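Local coordinates for uncharacterized protein (Parabacteroides distasonis, PDB 3LM3), which is of unknown function but is probably a glycoside hydrolase or carbohydrate deacetylase, at residues 202-207 with 364-369. Sequence-based numbering, arbitrary orientation.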
loop_
_atom_site.group_PDB
_atom_site.type_symbol
_atom_site.label_atom_id
_atom_site.label_comp_id
_atom_site.label_asym_id
_atom_site.label_seq_id
_atom_site.Cartn_x
_atom_site.Cartn_y
_atom_site.Cartn_z
ATOM N N PRO A 202 3.726 2.209 -14.851
ATOM C CA PRO A 202 2.479 2.110 -15.608
ATOM C C PRO A 202 2.668 1.568 -17.041
ATOM O O PRO A 202 3.593 1.968 -17.742
ATOM C CB PRO A 202 1.959 3.549 -15.638
ATOM C CG PRO A 202 2.592 4.207 -14.403
ATOM C CD PRO A 202 3.967 3.569 -14.357
ATOM N N ALA A 203 1.806 0.645 -17.456
ATOM C CA ALA A 203 1.766 0.226 -18.854
ATOM C C ALA A 203 1.630 1.458 -19.743
ATOM O O ALA A 203 0.803 2.338 -19.506
ATOM C CB ALA A 203 0.603 -0.763 -19.077
ATOM N N GLN A 204 2.445 1.515 -20.789
ATOM C CA GLN A 204 2.448 2.653 -21.691
ATOM C C GLN A 204 1.410 2.524 -22.810
ATOM O O GLN A 204 1.003 3.518 -23.398
ATOM C CB GLN A 204 3.843 2.841 -22.308
ATOM C CG GLN A 204 4.925 3.142 -21.231
ATOM C CD GLN A 204 4.653 4.414 -20.468
ATOM O OE1 GLN A 204 4.723 5.506 -21.029
ATOM N NE2 GLN A 204 4.325 4.284 -19.183
ATOM N N GLY A 205 0.984 1.308 -23.082
ATOM C CA GLY A 205 0.063 1.063 -24.188
ATOM C C GLY A 205 -0.406 -0.375 -24.228
ATOM O O GLY A 205 -0.161 -1.143 -23.310
ATOM N N LYS A 206 -1.064 -0.757 -25.322
ATOM C CA LYS A 206 -1.580 -2.100 -25.456
ATOM C C LYS A 206 -0.497 -3.196 -25.336
ATOM O O LYS A 206 -0.731 -4.236 -24.718
ATOM C CB LYS A 206 -2.337 -2.247 -26.787
ATOM N N SER A 207 0.683 -2.972 -25.926
ATOM C CA SER A 207 1.705 -4.025 -26.008
ATOM C C SER A 207 2.277 -4.486 -24.675
ATOM O O SER A 207 2.675 -5.644 -24.544
ATOM C CB SER A 207 2.852 -3.614 -26.943
ATOM O OG SER A 207 3.545 -2.490 -26.447
ATOM N N ASN A 364 1.458 10.501 -13.431
ATOM C CA ASN A 364 0.716 10.187 -14.651
ATOM C C ASN A 364 1.375 8.970 -15.335
ATOM O O ASN A 364 2.333 8.402 -14.818
ATOM C CB ASN A 364 0.637 11.420 -15.557
ATOM C CG ASN A 364 1.999 11.898 -15.985
ATOM O OD1 ASN A 364 2.715 11.216 -16.707
ATOM N ND2 ASN A 364 2.396 13.074 -15.473
ATOM N N LYS A 365 0.844 8.552 -16.478
ATOM C CA LYS A 365 1.352 7.358 -17.155
ATOM C C LYS A 365 2.842 7.450 -17.474
ATOM O O LYS A 365 3.543 6.463 -17.501
ATOM C CB LYS A 365 0.564 7.126 -18.450
ATOM C CG LYS A 365 1.012 5.925 -19.258
ATOM C CD LYS A 365 0.196 5.744 -20.517
ATOM C CE LYS A 365 0.733 6.556 -21.646
ATOM N NZ LYS A 365 -0.010 6.347 -22.960
ATOM N N GLU A 366 3.307 8.663 -17.773
ATOM C CA GLU A 366 4.652 8.842 -18.296
ATOM C C GLU A 366 5.717 9.240 -17.279
ATOM O O GLU A 366 6.887 9.050 -17.561
ATOM C CB GLU A 366 4.636 9.775 -19.490
ATOM C CG GLU A 366 4.017 9.100 -20.719
ATOM C CD GLU A 366 4.101 9.961 -21.975
ATOM O OE1 GLU A 366 3.406 10.990 -22.039
ATOM O OE2 GLU A 366 4.874 9.584 -22.871
ATOM N N PHE A 367 5.322 9.785 -16.128
ATOM C CA PHE A 367 6.281 10.101 -15.071
ATOM C C PHE A 367 5.577 10.395 -13.751
ATOM O O PHE A 367 4.368 10.656 -13.712
ATOM C CB PHE A 367 7.169 11.294 -15.444
ATOM C CG PHE A 367 6.430 12.604 -15.615
ATOM C CD1 PHE A 367 5.920 12.981 -16.851
ATOM C CD2 PHE A 367 6.266 13.478 -14.547
ATOM C CE1 PHE A 367 5.264 14.209 -17.014
ATOM C CE2 PHE A 367 5.592 14.694 -14.699
ATOM C CZ PHE A 367 5.088 15.053 -15.945
ATOM N N ARG A 368 6.372 10.360 -12.687
ATOM C CA ARG A 368 5.986 11.053 -11.463
ATOM C C ARG A 368 6.985 12.151 -11.179
ATOM O O ARG A 368 8.157 12.077 -11.578
ATOM C CB ARG A 368 5.844 10.087 -10.271
ATOM C CG ARG A 368 7.154 9.497 -9.770
ATOM C CD ARG A 368 7.014 8.631 -8.544
ATOM N NE ARG A 368 8.276 8.557 -7.828
ATOM C CZ ARG A 368 8.499 7.848 -6.738
ATOM N NH1 ARG A 368 7.583 7.006 -6.266
ATOM N NH2 ARG A 368 9.649 7.959 -6.113
ATOM N N LEU A 369 6.512 13.142 -10.444
ATOM C CA LEU A 369 7.267 14.341 -10.124
ATOM C C LEU A 369 6.861 14.832 -8.740
ATOM O O LEU A 369 5.685 14.987 -8.479
ATOM C CB LEU A 369 6.974 15.445 -11.138
ATOM C CG LEU A 369 7.508 16.857 -10.890
ATOM C CD1 LEU A 369 9.034 16.910 -11.087
ATOM C CD2 LEU A 369 6.840 17.873 -11.855
HETATM O O HOH W 1 5.067 6.386 -23.415
#
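Reciprocal side-chain-to-backbone hydrogen bonds between Gln204 and Lys365 join the loop that follows strand 194-195 to the beta hairpin turn linking strands 357-363 and 367-374 of the four-stranded antiparallel sheet. Gln204 NE2 donates to Lys365 O at 2.9 Å, nearly straight at 172°, and Lys365 NZ returns a bond to Gln204 O at 3.0 Å. The amide reaches the turn by folding back on its own loop: CG lies anti to the carbonyl carbon and the chain bends at chi2 (-61°), turning CD back; Gln204 NE2 also donates to Pro202 O at 2.8 Å. Both acceptors lie close to the amide plane, and the two bonds fix the rotation of the group. Gln204 OE1 accepts from a water 2.6 Å away that also donates to Glu366 OE2. An alanine in place of Gln204 would probably leave Lys365 O and Pro202 O without this shared donor and open a gap beside Lys365 CG. Lys365 runs extended to CD, with CG and CD against Ala203 O, then bends at chi3 (86°), and its ammonium also forms a salt bridge with Asp337. Glu366 OE1 forms a salt bridge with Lys442 and a hydrogen bond with Tyr443 OH, tying the turn to the C-terminal helix 434-443. The Pro202 ring rests on the turn through CB, 3.8 Å from Lys365 O. Within the turn, Asn364 OD1 closes an Asx turn by accepting from Glu366 N at 2.8 Å, and takes a second bond from Phe367 N at 3.0 Å.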